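Local coordinates for protein MGS-M5 (Unidentified, PDB 4Q3N) that probably catalyses the NAD-dependent interconversion of L-lactate and pyruvate, as a tetrameric member of the lactate/malate dehydrogenase family, at residues 27-33 with 57-63; 32-38 with 64-69; 142-147 with 254-258. The contacts are given in a common frame with arbitrary orientation. Where two conformers were deposited one is given. Residue numbers count along the deposited sequence, not the author numbering.

Contact 1 (27-33 with 57-63); sequences TVEELVL and RKMSIKA. With ACT (acetate ion), chain G; ACT (acetate ion), chain F.
Residues 30-33 and 60-63 are adjacent parallel strands, inclined by 10° with axes 4.6 Å apart at closest, in register as Glu-30/Ser-60, Leu-31/Ile-61, Val-32/Lys-62 and Leu-33/Ala-63. Four backbone hydrogen bonds fix the ladder: Ser-60 N to Glu-29 O (2.9 Å), Leu-31 N to Ser-60 O (2.9 Å), Lys-62 N to Leu-31 O (3.2 Å) and Leu-33 N to Lys-62 O (2.8 Å). CA-H...O contacts accompany them, such as Val-32 CA to Lys-62 O at 3.3 Å.

Apolar contact is made on the face bearing Leu-31 and Ile-61, where Leu-31 CD2 lies 4.1 Å from Ile-61 CG2. Ahead of the strands, the all-trans side chain of Arg-57 lays a guanidinium face over Glu-29 N and grips one acetate (NH1 to O 3.0 Å, NH2 to OXT 3.2 Å). Water 1 links Arg-57 NH2 (2.9 Å) to Glu-29 OE1 (2.7 Å), whose carboxylate also forms a salt bridge with Arg-2 of the second subunit.

This is the pairing of a right-handed beta-alpha-beta unit of the Rossmann fold: helix 38-49 connects the strands, 60-63 forms the sheet edge, strand 5-9 flanks 30-33, and helix 13-25 packs against Leu-31 and Ile-61.

Contact 2 (32-38 with 64-69); sequences VLLDIDK and GDYKDC
Strand 32-34 leads through a loop to the start of helix 38-49, while 64-69 leaves strand 60-63 and becomes a 3-10 turn at 66-69; both lie at the C-terminal edge of the Rossmann sheet. The nearest CA pair is Leu-34/Gly-64, 5.5 Å apart, and Gly-64 N donates to Leu-33 O (2.8 Å, 157°), extending the parallel strand pairing by one rung. Gly-64 (phi/psi -142/-158) fits close to Val-32 CG1, 3.6 Å from Gly-64 N; a CB would clash there and with Asp-68 OD2. Water 3 accepts from Asp-35 N (3.1 Å) and donates to Gly-64 O (2.8 Å).

Asp-35 follows the second strand, the position of the acidic residue that commonly binds the NAD adenosine ribose in such folds. Its OD1 accepts from Asp-37 N (2.7 Å), an Asx turn, and its OD2 from Thr-11 N in the glycine-rich loop. Asp-68 OD2 accepts from Asp-65 N (2.8 Å), holding the 3-10 turn.

Leu-34 (chi1 -95°, chi2 56°) brings CD1 to 3.4 Å from Gly-64 C, and its CD2 makes a CH-pi contact 3.9 Å from the Tyr-66 ring centroid. At the surface, Lys-38 NZ forms a salt bridge with Asp-65 OD1, a weak hydrogen bond at 3.2 Å.

Contact 3 (142-147 with 254-258); sequences IGSGTS and PISVL
Ile-142 stands on the last strand of the Rossmann sheet, where residues 142-147 meet strand 254-258 of the three-stranded antiparallel sheet that includes 270-278 and 281-285. The contact thus joins the nucleotide-binding fold to a C-terminal sheet of the lactate/malate dehydrogenase fold. Ile-142 (chi1 57°, p) places CG2 3.9 Å from Ile-255 CD1 and 4.3 Å from Val-257 CG1, in a pocket completed by Ile-241 of helix 232-246 and Val-282.

Gly-143 makes the single beta bridge, an antiparallel hydrogen-bonded pair with Ser-256 (CA-CA 4.5 Å): Gly-143 N donates to Ser-256 O (3.1 Å, 170°) and Ser-256 N to Gly-143 O (2.9 Å, 143°). A CB on Gly-143 would run into Ser-256 CB, so the bare backbone permits this close approach.

Ser-144 to Ser-147 form a type II' beta turn, closed by Ser-147 N to Ser-144 O (3.1 Å). Gly-145 (phi/psi 50/-133) supplies the positive phi, and its CA sits 2.9 Å from Ser-256 OG, which is hydrogen-bonded to Asp-124. Thr-146 occupies the N-cap position of helix 147-161 without capping it: its OG1 lies 3.8 Å from Pro-254 CB and hydrogen-bonds to Ile-172 O instead. Ser-147 then opens the helix: its CB approaches Pro-254 O to 3.2 Å, and with chi1 at 55° (p) its OG donates to Ser-144 O at 2.7 Å.

How the contacts relate
Contact 2 takes over where the strand ladder of contact 1 ends, as both chain segments leave the sheet; they share Val-32 and Leu-33 on strand 30-34, their centres are 13 Å apart, and their segments alternate along the chain. A Lys-62 NZ to Asp-68 OD1 salt bridge of 3.1 Å ties them directly. Contact 3 comes later in sequence, its centre about 24 Å from the centres of both others. All three nevertheless reach the six-stranded parallel sheet, so contacts 1 and 3 involve its two outermost strands, 60-63 and 141-143. The loops leading into the strands of contact 1 (Glu-29, Arg-57, Lys-58) reach the second subunit, whereas strand 141-143 is buried against C-terminal strand 251-258.

Contact 1 (27-33 with 57-63)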
loop_
_atom_site.group_PDB
_atom_site.type_symbol
_atom_site.label_atom_id
_atom_site.label_comp_id
_atom_site.label_asym_id
_atom_site.label_seq_id
_atom_site.Cartn_x
_atom_site.Cartn_y
_atom_site.Cartn_z
ATOM N N THR A 27 4.692 8.476 -0.644
ATOM C CA THR A 27 5.947 8.350 -1.413
ATOM C C THR A 27 7.209 8.695 -0.663
ATOM O O THR A 27 8.223 7.970 -0.733
ATOM C CB THR A 27 5.884 9.284 -2.658
ATOM O OG1 THR A 27 4.660 8.967 -3.309
ATOM C CG2 THR A 27 7.073 8.982 -3.598
ATOM N N VAL A 28 7.146 9.791 0.090
ATOM C CA VAL A 28 8.331 10.181 0.873
ATOM C C VAL A 28 7.859 10.648 2.238
ATOM O O VAL A 28 6.670 10.879 2.413
ATOM C CB VAL A 28 9.139 11.339 0.190
ATOM C CG1 VAL A 28 9.645 10.916 -1.173
ATOM C CG2 VAL A 28 8.241 12.624 0.072
ATOM N N GLU A 29 8.807 10.822 3.159
ATOM C CA GLU A 29 8.538 11.344 4.484
ATOM C C GLU A 29 8.298 12.886 4.510
ATOM O O GLU A 29 7.410 13.371 5.216
ATOM C CB GLU A 29 9.715 11.045 5.400
ATOM C CG GLU A 29 9.470 11.543 6.847
ATOM C CD GLU A 29 10.598 11.211 7.807
ATOM O OE1 GLU A 29 11.308 10.178 7.597
ATOM O OE2 GLU A 29 10.760 11.957 8.807
ATOM N N GLU A 30 9.142 13.654 3.798
ATOM C CA GLU A 30 9.181 15.123 4.012
ATOM C C GLU A 30 8.926 15.893 2.734
ATOM O O GLU A 30 9.560 15.622 1.722
ATOM C CB GLU A 30 10.552 15.558 4.549
ATOM C CG GLU A 30 11.052 14.885 5.766
ATOM C CD GLU A 30 12.371 15.533 6.207
ATOM O OE1 GLU A 30 13.439 14.950 5.907
ATOM O OE2 GLU A 30 12.326 16.657 6.769
ATOM N N LEU A 31 8.054 16.889 2.813
ATOM C CA LEU A 31 7.653 17.681 1.665
ATOM C C LEU A 31 7.776 19.161 2.032
ATOM O O LEU A 31 7.309 19.549 3.110
ATOM C CB LEU A 31 6.216 17.326 1.317
ATOM C CG LEU A 31 5.480 17.894 0.136
ATOM C CD1 LEU A 31 6.281 17.531 -1.084
ATOM C CD2 LEU A 31 4.049 17.323 0.091
ATOM N N VAL A 32 8.382 19.968 1.164
ATOM C CA VAL A 32 8.438 21.411 1.415
ATOM C C VAL A 32 7.861 22.094 0.181
ATOM O O VAL A 32 8.231 21.750 -0.944
ATOM C CB VAL A 32 9.847 21.909 1.681
ATOM C CG1 VAL A 32 9.832 23.438 1.913
ATOM C CG2 VAL A 32 10.499 21.175 2.913
ATOM N N LEU A 33 6.936 23.024 0.397
ATOM C CA LEU A 33 6.264 23.726 -0.684
ATOM C C LEU A 33 6.803 25.150 -0.782
ATOM O O LEU A 33 6.833 25.883 0.234
ATOM C CB LEU A 33 4.749 23.779 -0.437
ATOM C CG LEU A 33 4.112 22.394 -0.160
ATOM C CD1 LEU A 33 2.624 22.620 0.092
ATOM C CD2 LEU A 33 4.295 21.410 -1.350
ATOM N N ARG A 57 0.904 7.304 5.610
ATOM C CA ARG A 57 2.275 7.501 6.070
ATOM C C ARG A 57 2.450 8.737 6.924
ATOM O O ARG A 57 1.846 9.766 6.618
ATOM C CB ARG A 57 3.246 7.620 4.878
ATOM C CG ARG A 57 4.740 7.536 5.309
ATOM C CD ARG A 57 5.703 7.629 4.098
ATOM N NE ARG A 57 7.106 7.583 4.513
ATOM C CZ ARG A 57 8.122 7.305 3.675
ATOM N NH1 ARG A 57 7.865 7.080 2.389
ATOM N NH2 ARG A 57 9.378 7.248 4.109
ATOM N N LYS A 58 3.266 8.632 7.987
ATOM C CA LYS A 58 3.617 9.818 8.773
ATOM C C LYS A 58 4.425 10.717 7.836
ATOM O O LYS A 58 5.350 10.242 7.168
ATOM C CB LYS A 58 4.411 9.458 10.038
ATOM C CG LYS A 58 4.944 10.672 10.905
ATOM C CD LYS A 58 6.310 11.158 10.348
ATOM C CE LYS A 58 6.892 12.422 10.968
ATOM N NZ LYS A 58 7.377 12.143 12.308
ATOM N N MET A 59 4.084 12.014 7.787
ATOM C CA MET A 59 4.867 12.943 6.977
ATOM C C MET A 59 5.072 14.242 7.675
ATOM O O MET A 59 4.311 14.595 8.561
ATOM C CB MET A 59 4.156 13.228 5.625
ATOM C CG MET A 59 4.054 11.978 4.753
ATOM S SD MET A 59 3.207 12.289 3.190
ATOM C CE MET A 59 4.369 13.404 2.377
ATOM N N SER A 60 6.108 14.954 7.248
ATOM C CA SER A 60 6.367 16.332 7.648
ATOM C C SER A 60 6.135 17.214 6.428
ATOM O O SER A 60 6.806 17.049 5.401
ATOM C CB SER A 60 7.797 16.501 8.141
ATOM O OG SER A 60 7.935 16.075 9.473
ATOM N N ILE A 61 5.178 18.130 6.506
ATOM C CA ILE A 61 4.876 18.999 5.360
ATOM C C ILE A 61 4.840 20.467 5.787
ATOM O O ILE A 61 4.190 20.800 6.783
ATOM C CB ILE A 61 3.502 18.653 4.714
ATOM C CG1 ILE A 61 3.414 17.151 4.379
ATOM C CG2 ILE A 61 3.239 19.573 3.446
ATOM C CD1 ILE A 61 2.029 16.795 3.749
ATOM N N LYS A 62 5.557 21.331 5.068
ATOM C CA LYS A 62 5.512 22.755 5.408
ATOM C C LYS A 62 5.732 23.638 4.175
ATOM O O LYS A 62 6.249 23.174 3.152
ATOM C CB LYS A 62 6.567 23.077 6.453
ATOM C CG LYS A 62 7.936 23.163 5.871
ATOM C CD LYS A 62 8.992 23.457 6.962
ATOM C CE LYS A 62 10.379 23.579 6.324
ATOM N NZ LYS A 62 11.312 24.284 7.217
ATOM N N ALA A 63 5.340 24.918 4.255
ATOM C CA ALA A 63 5.751 25.872 3.222
ATOM C C ALA A 63 7.156 26.296 3.596
ATOM O O ALA A 63 7.419 26.469 4.774
ATOM C CB ALA A 63 4.773 27.168 3.184
HETATM C C ACT G . 11.019 6.056 0.936
HETATM O O ACT G . 10.014 5.381 1.290
HETATM O OXT ACT G . 11.378 7.012 1.678
HETATM C CH3 ACT G . 11.749 5.722 -0.327
HETATM C C ACT F . 5.044 13.678 14.509
HETATM O O ACT F . 4.238 14.659 14.667
HETATM O OXT ACT F . 6.215 13.734 15.009
HETATM C CH3 ACT F . 4.646 12.464 13.718
HETATM O O HOH W 1 11.046 7.718 6.451
HETATM O O HOH W 2 10.259 14.591 9.323
#

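Contact 2 (32-38 with 64-69)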
loop_
_atom_site.group_PDB
_atom_site.type_symbol
_atom_site.label_atom_id
_atom_site.label_comp_id
_atom_site.label_asym_id
_atom_site.label_seq_id
_atom_site.Cartn_x
_atom_site.Cartn_y
_atom_site.Cartn_z
ATOM N N VAL A 32 8.382 19.968 1.164
ATOM C CA VAL A 32 8.438 21.411 1.415
ATOM C C VAL A 32 7.861 22.094 0.181
ATOM O O VAL A 32 8.231 21.750 -0.944
ATOM C CB VAL A 32 9.847 21.909 1.681
ATOM C CG1 VAL A 32 9.832 23.438 1.913
ATOM C CG2 VAL A 32 10.499 21.175 2.913
ATOM N N LEU A 33 6.936 23.024 0.397
ATOM C CA LEU A 33 6.264 23.726 -0.684
ATOM C C LEU A 33 6.803 25.150 -0.782
ATOM O O LEU A 33 6.833 25.883 0.234
ATOM C CB LEU A 33 4.749 23.779 -0.437
ATOM C CG LEU A 33 4.112 22.394 -0.160
ATOM C CD1 LEU A 33 2.624 22.620 0.092
ATOM C CD2 LEU A 33 4.295 21.410 -1.350
ATOM N N LEU A 34 7.240 25.536 -1.979
ATOM C CA LEU A 34 7.746 26.896 -2.225
ATOM C C LEU A 34 6.878 27.593 -3.256
ATOM O O LEU A 34 6.528 27.004 -4.271
ATOM C CB LEU A 34 9.186 26.872 -2.748
ATOM C CG LEU A 34 10.336 27.040 -1.763
ATOM C CD1 LEU A 34 10.219 25.986 -0.673
ATOM C CD2 LEU A 34 11.698 26.930 -2.509
ATOM N N ASP A 35 6.562 28.847 -3.024
ATOM C CA ASP A 35 5.827 29.600 -4.018
ATOM C C ASP A 35 6.173 31.053 -3.837
ATOM O O ASP A 35 6.405 31.492 -2.715
ATOM C CB ASP A 35 4.315 29.397 -3.865
ATOM C CG ASP A 35 3.548 29.852 -5.088
ATOM O OD1 ASP A 35 3.276 31.061 -5.206
ATOM O OD2 ASP A 35 3.218 29.022 -5.937
ATOM N N ILE A 36 6.205 31.811 -4.920
ATOM C CA ILE A 36 6.463 33.249 -4.778
ATOM C C ILE A 36 5.371 33.873 -3.900
ATOM O O ILE A 36 5.585 34.871 -3.235
ATOM C CB ILE A 36 6.555 33.922 -6.158
ATOM C CG1 ILE A 36 6.770 35.416 -5.987
ATOM C CG2 ILE A 36 5.328 33.633 -6.980
ATOM C CD1 ILE A 36 7.988 35.759 -5.099
ATOM N N ASP A 37 4.193 33.269 -3.854
ATOM C CA ASP A 37 3.122 33.770 -2.971
ATOM C C ASP A 37 3.230 32.922 -1.699
ATOM O O ASP A 37 2.736 31.781 -1.656
ATOM C CB ASP A 37 1.745 33.639 -3.660
ATOM C CG ASP A 37 0.570 34.042 -2.763
ATOM O OD1 ASP A 37 0.757 34.321 -1.565
ATOM O OD2 ASP A 37 -0.570 34.083 -3.276
ATOM N N LYS A 38 3.912 33.441 -0.680
ATOM C CA LYS A 38 4.208 32.613 0.500
ATOM C C LYS A 38 2.930 32.193 1.238
ATOM O O LYS A 38 2.856 31.078 1.705
ATOM C CB LYS A 38 5.136 33.347 1.479
ATOM C CG LYS A 38 5.480 32.583 2.805
ATOM C CD LYS A 38 6.048 31.150 2.644
ATOM C CE LYS A 38 6.559 30.567 4.005
ATOM N NZ LYS A 38 7.944 31.014 4.369
ATOM N N GLY A 64 8.062 26.501 2.650
ATOM C CA GLY A 64 9.397 26.928 3.068
ATOM C C GLY A 64 10.018 27.935 2.127
ATOM O O GLY A 64 9.291 28.584 1.374
ATOM N N ASP A 65 11.350 28.028 2.151
ATOM C CA ASP A 65 12.105 29.019 1.387
ATOM C C ASP A 65 13.203 28.258 0.659
ATOM O O ASP A 65 13.357 27.082 0.871
ATOM C CB ASP A 65 12.745 30.089 2.290
ATOM C CG ASP A 65 11.770 30.667 3.308
ATOM O OD1 ASP A 65 10.806 31.353 2.893
ATOM O OD2 ASP A 65 11.982 30.448 4.529
ATOM N N TYR A 66 14.031 28.941 -0.116
ATOM C CA TYR A 66 15.028 28.237 -0.898
ATOM C C TYR A 66 16.062 27.545 -0.014
ATOM O O TYR A 66 16.574 26.489 -0.384
ATOM C CB TYR A 66 15.709 29.211 -1.889
ATOM C CG TYR A 66 14.845 29.364 -3.121
ATOM C CD1 TYR A 66 14.709 28.312 -4.015
ATOM C CD2 TYR A 66 14.124 30.537 -3.360
ATOM C CE1 TYR A 66 13.904 28.425 -5.132
ATOM C CE2 TYR A 66 13.323 30.670 -4.491
ATOM C CZ TYR A 66 13.227 29.608 -5.375
ATOM O OH TYR A 66 12.429 29.682 -6.479
ATOM N N LYS A 67 16.346 28.118 1.155
ATOM C CA LYS A 67 17.285 27.475 2.066
ATOM C C LYS A 67 16.844 26.063 2.464
ATOM O O LYS A 67 17.689 25.221 2.792
ATOM C CB LYS A 67 17.527 28.343 3.312
ATOM C CG LYS A 67 16.336 28.498 4.257
ATOM C CD LYS A 67 16.727 29.374 5.474
ATOM C CE LYS A 67 15.542 29.616 6.425
ATOM N NZ LYS A 67 14.946 28.342 6.955
ATOM N N ASP A 68 15.549 25.774 2.431
ATOM C CA ASP A 68 15.123 24.384 2.694
ATOM C C ASP A 68 15.548 23.366 1.653
ATOM O O ASP A 68 15.389 22.169 1.877
ATOM C CB ASP A 68 13.595 24.307 2.843
ATOM C CG ASP A 68 13.130 25.063 4.053
ATOM O OD1 ASP A 68 13.584 24.721 5.172
ATOM O OD2 ASP A 68 12.393 26.058 3.877
ATOM N N CYS A 69 16.090 23.823 0.529
ATOM C CA CYS A 69 16.545 22.919 -0.513
ATOM C C CYS A 69 17.850 22.252 -0.132
ATOM O O CYS A 69 18.260 21.284 -0.770
ATOM C CB CYS A 69 16.738 23.654 -1.846
ATOM S SG CYS A 69 15.166 24.152 -2.580
HETATM O O HOH W 3 7.087 29.580 -0.059
#

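Contact 3 (142-147 with 254-258)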
loop_
_atom_site.group_PDB
_atom_site.type_symbol
_atom_site.label_atom_id
_atom_site.label_comp_id
_atom_site.label_asym_id
_atom_site.label_seq_id
_atom_site.Cartn_x
_atom_site.Cartn_y
_atom_site.Cartn_z
ATOM N N ILE A 142 16.634 16.209 -14.830
ATOM C CA ILE A 142 15.745 15.602 -15.786
ATOM C C ILE A 142 14.476 16.406 -15.922
ATOM O O ILE A 142 14.153 17.273 -15.078
ATOM C CB ILE A 142 15.375 14.122 -15.352
ATOM C CG1 ILE A 142 14.747 14.119 -13.960
ATOM C CG2 ILE A 142 16.620 13.270 -15.359
ATOM C CD1 ILE A 142 14.229 12.733 -13.510
ATOM N N GLY A 143 13.713 16.090 -16.962
ATOM C CA GLY A 143 12.365 16.643 -17.077
ATOM C C GLY A 143 11.346 15.498 -17.143
ATOM O O GLY A 143 11.706 14.367 -17.411
ATOM N N SER A 144 10.067 15.804 -16.946
ATOM C CA SER A 144 9.058 14.757 -16.979
ATOM C C SER A 144 8.809 14.225 -18.415
ATOM O O SER A 144 8.243 13.126 -18.575
ATOM C CB SER A 144 7.749 15.244 -16.358
ATOM O OG SER A 144 7.304 16.450 -16.926
ATOM N N GLY A 145 9.215 14.993 -19.426
ATOM C CA GLY A 145 9.234 14.494 -20.798
ATOM C C GLY A 145 7.930 13.834 -21.224
ATOM O O GLY A 145 6.842 14.370 -21.013
ATOM N N THR A 146 8.031 12.666 -21.832
ATOM C CA THR A 146 6.846 12.015 -22.402
ATOM C C THR A 146 6.331 10.892 -21.469
ATOM O O THR A 146 5.648 9.957 -21.901
ATOM C CB THR A 146 7.180 11.441 -23.790
ATOM O OG1 THR A 146 8.408 10.720 -23.689
ATOM C CG2 THR A 146 7.369 12.591 -24.858
ATOM N N SER A 147 6.664 10.969 -20.183
ATOM C CA SER A 147 6.166 9.933 -19.251
ATOM C C SER A 147 4.629 9.925 -19.219
ATOM O O SER A 147 4.003 8.881 -19.282
ATOM C CB SER A 147 6.733 10.177 -17.833
ATOM O OG SER A 147 6.409 11.529 -17.431
ATOM N N PRO A 254 10.208 6.791 -19.689
ATOM C CA PRO A 254 10.528 7.783 -20.712
ATOM C C PRO A 254 10.450 9.140 -20.052
ATOM O O PRO A 254 9.422 9.471 -19.456
ATOM C CB PRO A 254 9.452 7.571 -21.770
ATOM C CG PRO A 254 8.254 6.999 -20.992
ATOM C CD PRO A 254 8.867 6.199 -19.848
ATOM N N ILE A 255 11.562 9.876 -20.081
ATOM C CA ILE A 255 11.653 11.196 -19.447
ATOM C C ILE A 255 12.508 12.065 -20.325
ATOM O O ILE A 255 13.149 11.551 -21.248
ATOM C CB ILE A 255 12.288 11.116 -18.041
ATOM C CG1 ILE A 255 13.533 10.215 -18.070
ATOM C CG2 ILE A 255 11.329 10.453 -17.072
ATOM C CD1 ILE A 255 14.454 10.421 -16.872
ATOM N N SER A 256 12.512 13.376 -20.056
ATOM C CA SER A 256 13.418 14.305 -20.712
ATOM C C SER A 256 14.844 14.110 -20.217
ATOM O O SER A 256 15.113 14.318 -19.038
ATOM C CB SER A 256 13.008 15.768 -20.474
ATOM O OG SER A 256 11.716 16.069 -20.965
ATOM N N VAL A 257 15.754 13.753 -21.124
ATOM C CA VAL A 257 17.168 13.540 -20.764
ATOM C C VAL A 257 18.038 14.078 -21.860
ATOM O O VAL A 257 17.583 14.240 -23.016
ATOM C CB VAL A 257 17.505 12.039 -20.568
ATOM C CG1 VAL A 257 16.940 11.549 -19.259
ATOM C CG2 VAL A 257 16.958 11.208 -21.757
ATOM N N LEU A 258 19.297 14.337 -21.524
ATOM C CA LEU A 258 20.227 14.879 -22.500
ATOM C C LEU A 258 20.647 13.750 -23.439
ATOM O O LEU A 258 21.301 12.788 -22.990
ATOM C CB LEU A 258 21.452 15.477 -21.820
ATOM C CG LEU A 258 22.461 16.138 -22.777
ATOM C CD1 LEU A 258 21.876 17.494 -23.366
ATOM C CD2 LEU A 258 23.834 16.379 -22.114
#